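Local coordinates for erythromycin dehydratase (Saccharopolyspora erythraea, PDB 3EL6), which probably removes water from beta-hydroxyacyl intermediates during erythromycin assembly, as the double-hotdog dehydratase domain of a modular polyketide synthase, at residues L103-V108 with S148-G153. Residues are numbered along the deposited sequence; the frame is centred on the assembly and turned at random.
Sequences LQRPLV and SQHATG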
loop_
_atom_site.group_PDB
_atom_site.type_symbol
_atom_site.label_atom_id
_atom_site.label_comp_id
_atom_site.label_asym_id
_atom_site.label_seq_id
_atom_site.Cartn_x
_atom_site.Cartn_y
_atom_site.Cartn_z
ATOM N N LEU A 103 -11.677 -17.562 -6.821
ATOM C CA LEU A 103 -12.301 -16.515 -7.565
ATOM C C LEU A 103 -13.737 -16.320 -7.099
ATOM O O LEU A 103 -14.534 -17.254 -7.057
ATOM C CB LEU A 103 -12.233 -16.884 -9.052
ATOM C CG LEU A 103 -10.771 -17.092 -9.531
ATOM C CD1 LEU A 103 -10.675 -17.935 -10.785
ATOM C CD2 LEU A 103 -10.069 -15.768 -9.776
ATOM N N GLN A 104 -14.093 -15.100 -6.779
ATOM C CA GLN A 104 -15.476 -14.823 -6.495
ATOM C C GLN A 104 -16.118 -14.402 -7.813
ATOM O O GLN A 104 -15.677 -14.781 -8.911
ATOM C CB GLN A 104 -15.567 -13.751 -5.380
ATOM C CG GLN A 104 -15.335 -14.352 -3.948
ATOM C CD GLN A 104 -13.855 -14.321 -3.393
ATOM O OE1 GLN A 104 -13.258 -15.375 -3.130
ATOM N NE2 GLN A 104 -13.310 -13.118 -3.159
ATOM N N ARG A 105 -17.169 -13.628 -7.720
ATOM C CA ARG A 105 -17.753 -12.991 -8.869
ATOM C C ARG A 105 -16.756 -12.617 -9.960
ATOM O O ARG A 105 -15.754 -11.922 -9.708
ATOM C CB ARG A 105 -18.414 -11.726 -8.378
ATOM C CG ARG A 105 -17.747 -11.239 -7.105
ATOM C CD ARG A 105 -18.755 -10.536 -6.269
ATOM N NE ARG A 105 -19.202 -9.351 -6.990
ATOM C CZ ARG A 105 -18.414 -8.301 -7.141
ATOM N NH1 ARG A 105 -18.849 -7.232 -7.806
ATOM N NH2 ARG A 105 -17.183 -8.349 -6.609
ATOM N N PRO A 106 -17.020 -13.084 -11.175
ATOM C CA PRO A 106 -16.246 -12.632 -12.320
ATOM C C PRO A 106 -16.425 -11.141 -12.476
ATOM O O PRO A 106 -17.400 -10.575 -12.003
ATOM C CB PRO A 106 -16.858 -13.398 -13.504
ATOM C CG PRO A 106 -18.150 -13.887 -12.990
ATOM C CD PRO A 106 -17.920 -14.175 -11.532
ATOM N N LEU A 107 -15.436 -10.497 -13.048
ATOM C CA LEU A 107 -15.477 -9.084 -13.253
ATOM C C LEU A 107 -16.283 -8.925 -14.544
ATOM O O LEU A 107 -15.970 -9.554 -15.560
ATOM C CB LEU A 107 -14.049 -8.612 -13.459
ATOM C CG LEU A 107 -13.524 -7.281 -12.932
ATOM C CD1 LEU A 107 -12.040 -7.084 -13.246
ATOM C CD2 LEU A 107 -14.369 -6.123 -13.428
ATOM N N VAL A 108 -17.317 -8.104 -14.506
ATOM C CA VAL A 108 -18.092 -7.820 -15.698
ATOM C C VAL A 108 -17.597 -6.537 -16.324
ATOM O O VAL A 108 -17.633 -5.469 -15.691
ATOM C CB VAL A 108 -19.593 -7.674 -15.396
ATOM C CG1 VAL A 108 -20.327 -7.370 -16.658
ATOM C CG2 VAL A 108 -20.129 -8.950 -14.798
ATOM N N SER A 148 -14.755 -3.618 -5.159
ATOM C CA SER A 148 -15.412 -4.834 -4.754
ATOM C C SER A 148 -14.355 -5.939 -4.801
ATOM O O SER A 148 -13.509 -5.918 -5.672
ATOM C CB SER A 148 -16.497 -5.229 -5.768
ATOM O OG SER A 148 -17.352 -6.179 -5.146
ATOM N N GLN A 149 -14.459 -6.914 -3.917
ATOM C CA GLN A 149 -13.467 -7.997 -3.875
ATOM C C GLN A 149 -13.786 -9.067 -4.915
ATOM O O GLN A 149 -14.936 -9.515 -4.974
ATOM C CB GLN A 149 -13.426 -8.665 -2.516
ATOM C CG GLN A 149 -12.308 -9.696 -2.464
ATOM C CD GLN A 149 -12.101 -10.237 -1.115
ATOM O OE1 GLN A 149 -12.199 -11.443 -0.895
ATOM N NE2 GLN A 149 -11.766 -9.364 -0.187
ATOM N N HIS A 150 -12.815 -9.453 -5.750
ATOM C CA HIS A 150 -13.091 -10.491 -6.761
ATOM C C HIS A 150 -12.330 -11.797 -6.528
ATOM O O HIS A 150 -12.776 -12.863 -6.997
ATOM C CB HIS A 150 -12.826 -9.985 -8.177
ATOM C CG HIS A 150 -13.907 -9.066 -8.653
ATOM N ND1 HIS A 150 -15.041 -9.522 -9.290
ATOM C CD2 HIS A 150 -14.054 -7.725 -8.522
ATOM C CE1 HIS A 150 -15.847 -8.493 -9.531
ATOM N NE2 HIS A 150 -15.270 -7.391 -9.076
ATOM N N ALA A 151 -11.207 -11.726 -5.804
ATOM C CA ALA A 151 -10.441 -12.964 -5.537
ATOM C C ALA A 151 -9.640 -12.803 -4.256
ATOM O O ALA A 151 -9.302 -11.687 -3.884
ATOM C CB ALA A 151 -9.503 -13.257 -6.674
ATOM N N THR A 152 -9.244 -13.931 -3.681
ATOM C CA THR A 152 -8.338 -13.923 -2.554
ATOM C C THR A 152 -7.574 -15.235 -2.553
ATOM O O THR A 152 -8.088 -16.275 -3.008
ATOM C CB THR A 152 -9.095 -13.767 -1.208
ATOM O OG1 THR A 152 -8.134 -13.577 -0.159
ATOM C CG2 THR A 152 -9.909 -15.010 -0.908
ATOM N N GLY A 153 -6.348 -15.203 -2.074
ATOM C CA GLY A 153 -5.548 -16.429 -2.064
ATOM C C GLY A 153 -4.310 -16.273 -1.207
ATOM O O GLY A 153 -4.247 -15.377 -0.333
HETATM O O HOH W 1 -13.598 -12.992 -9.688
#
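The imidazole of His150 sits between Leu107 and Arg105, where the chain leaves strand 97-103. Its ND1 donates a nearly straight (168°) but very short bond, 2.5 Å, to Arg105 O; the acceptor lies almost in the ring plane, though ND1 itself stands above the carbonyl plane. With CG beside the backbone N (chi1 -75°), the ring swings back toward the loop even though CB starts away from it. Leu107 CG covers the centre of one ring face, a CH-pi contact 4.3 Å from the centroid. Over the opposite face, nearer the rim, lies Arg105 NH2, 3.2 Å from His150 CE1, the guanidinium tilted 31° to the ring. The arginine chain bends at chi2 and chi3 to bring it there; NH2 bonds weakly to Gln149 O, and Ser148 OG lies over the guanidinium face turned away from His150. On the backbone, Gln104 N bonds His150 O at 2.6 Å, beside the antiparallel non-hydrogen-bonded pair Leu103 and Ala151; Leu103 CD2 meets Ala151 CB at 4.0 Å beside Leu82 of helix 79-93. His150 and Ala151 form a classic beta bulge opposite Val133. The ND1 bond and both flanking side chains limit ring rotation; the guanidinium would probably disfavour a second positive charge, so ND1 probably carries a neutral ring's proton.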